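Local coordinates for protein alpha-1,3-glucanase (Streptomyces thermodiastaticus, PDB 7C7D) that hydrolyses alpha-1,3-glucan as a thermostable glycoside hydrolase of family GH87, probably cutting internal linkages of the polysaccharide, at residues A[224-227]-A[228-232]. Residues are numbered along the deposited sequence; the frame is centred on the assembly and turned at random.
Sequences STQA and FRDAI
Gln226 reaches both Arg229 and Asp230 with one side-chain amide, a compact example of how the two ends of a carboxamide can serve unlike charges one helical turn on. Its carbonyl OE1 takes a hydrogen bond from NH1 of Arg229 at 3.0 Å, the donor lying in the carbonyl plane on a lone pair, whereas the guanidinium is tilted so that OE1 stands out of its plane. At the other end, Gln226 NE2 donates to Asp230 OD1 at 2.9 Å, arriving from above the carboxylate plane. Both bonds are well bent, with N-H...acceptor angles of 132°, and the amide is turned steeply against each partner plane. With CG anti to the backbone N (chi1 -172°), a bend at chi2 (58°) carries the Gln226 amide forward along the helix surface, toward the next turn, while the extended Arg229 chain passes across it at a slant. Replacing Asp230 by an alanine would probably leave NE2 without this acceptor and the amide freer to turn, held then mainly through OE1.

The three residues lie on the outer face of helix 225-234, a helix that joins strands 209-210 and 238-242 near one end of the right-handed parallel beta-helix expected of a pectate lyase-like domain. Ser224 occupies the N-cap position, and its carbonyl O receives Phe228 N at 3.0 Å, opening a run of i to i+4 bonds that continues with Arg229 N to Thr225 O at 2.9 Å, Asp230 N to Gln226 O at 2.8 Å and Ala231 N to Ala227 O at 2.8 Å. On the buried side, CE1 of the Phe228 ring rests 4.0 Å from Ser224 CB, and the ring packs on Ile242 of strand 238-242. Ser224 OG is hydrogen-bonded to Asp217 N, and Thr225 OG1 to Asp223 OD1 and Gly251 N.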
loop_
_atom_site.group_PDB
_atom_site.type_symbol
_atom_site.label_atom_id
_atom_site.label_comp_id
_atom_site.label_asym_id
_atom_site.label_seq_id
_atom_site.Cartn_x
_atom_site.Cartn_y
_atom_site.Cartn_z
ATOM N N SER A 224 -20.564 9.583 18.870
ATOM C CA SER A 224 -19.666 9.489 20.011
ATOM C C SER A 224 -18.551 10.532 19.988
ATOM O O SER A 224 -17.652 10.469 20.838
ATOM C CB SER A 224 -19.057 8.087 20.083
ATOM O OG SER A 224 -20.005 7.143 20.539
ATOM N N THR A 225 -18.574 11.472 19.035
ATOM C CA THR A 225 -17.471 12.423 18.903
ATOM C C THR A 225 -17.249 13.195 20.196
ATOM O O THR A 225 -16.116 13.297 20.684
ATOM C CB THR A 225 -17.719 13.392 17.744
ATOM O OG1 THR A 225 -17.942 12.661 16.534
ATOM C CG2 THR A 225 -16.516 14.318 17.550
ATOM N N GLN A 226 -18.324 13.739 20.773
ATOM C CA GLN A 226 -18.164 14.558 21.967
ATOM C C GLN A 226 -17.641 13.739 23.138
ATOM O O GLN A 226 -16.810 14.220 23.915
ATOM C CB GLN A 226 -19.484 15.231 22.326
ATOM C CG GLN A 226 -19.359 16.252 23.442
ATOM C CD GLN A 226 -18.369 17.355 23.116
ATOM O OE1 GLN A 226 -18.283 17.814 21.975
ATOM N NE2 GLN A 226 -17.617 17.790 24.122
ATOM N N ALA A 227 -18.114 12.497 23.279
ATOM C CA ALA A 227 -17.620 11.636 24.347
ATOM C C ALA A 227 -16.126 11.372 24.204
ATOM O O ALA A 227 -15.386 11.406 25.194
ATOM C CB ALA A 227 -18.391 10.319 24.368
ATOM N N PHE A 228 -15.664 11.094 22.983
ATOM C CA PHE A 228 -14.232 10.892 22.784
ATOM C C PHE A 228 -13.462 12.163 23.113
ATOM O O PHE A 228 -12.407 12.116 23.756
ATOM C CB PHE A 228 -13.952 10.469 21.341
ATOM C CG PHE A 228 -14.085 8.991 21.095
ATOM C CD1 PHE A 228 -15.243 8.308 21.442
ATOM C CD2 PHE A 228 -13.049 8.282 20.501
ATOM C CE1 PHE A 228 -15.359 6.946 21.206
ATOM C CE2 PHE A 228 -13.160 6.924 20.268
ATOM C CZ PHE A 228 -14.313 6.254 20.619
ATOM N N ARG A 229 -13.984 13.308 22.677
ATOM C CA ARG A 229 -13.379 14.594 22.998
ATOM C C ARG A 229 -13.295 14.791 24.508
ATOM O O ARG A 229 -12.253 15.200 25.037
ATOM C CB ARG A 229 -14.234 15.676 22.348
ATOM C CG ARG A 229 -13.680 17.069 22.287
ATOM C CD ARG A 229 -14.642 17.874 21.427
ATOM N NE ARG A 229 -14.332 19.293 21.364
ATOM C CZ ARG A 229 -15.226 20.217 21.035
ATOM N NH1 ARG A 229 -16.471 19.858 20.753
ATOM N NH2 ARG A 229 -14.879 21.495 20.993
ATOM N N ASP A 230 -14.384 14.489 25.220
ATOM C CA ASP A 230 -14.397 14.647 26.673
ATOM C C ASP A 230 -13.420 13.691 27.347
ATOM O O ASP A 230 -12.755 14.060 28.322
ATOM C CB ASP A 230 -15.810 14.427 27.214
ATOM C CG ASP A 230 -16.776 15.527 26.809
ATOM O OD1 ASP A 230 -16.317 16.617 26.409
ATOM O OD2 ASP A 230 -18.000 15.301 26.903
ATOM N N ALA A 231 -13.331 12.452 26.858
ATOM C CA ALA A 231 -12.403 11.493 27.448
ATOM C C ALA A 231 -10.960 11.937 27.252
ATOM O O ALA A 231 -10.146 11.846 28.177
ATOM C CB ALA A 231 -12.633 10.105 26.854
ATOM N N ILE A 232 -10.631 12.425 26.054
ATOM C CA ILE A 232 -9.280 12.911 25.785
ATOM C C ILE A 232 -8.917 14.040 26.740
ATOM O O ILE A 232 -7.817 14.068 27.307
ATOM C CB ILE A 232 -9.151 13.327 24.308
ATOM C CG1 ILE A 232 -9.201 12.089 23.412
ATOM C CG2 ILE A 232 -7.869 14.124 24.073
ATOM C CD1 ILE A 232 -9.366 12.412 21.940
#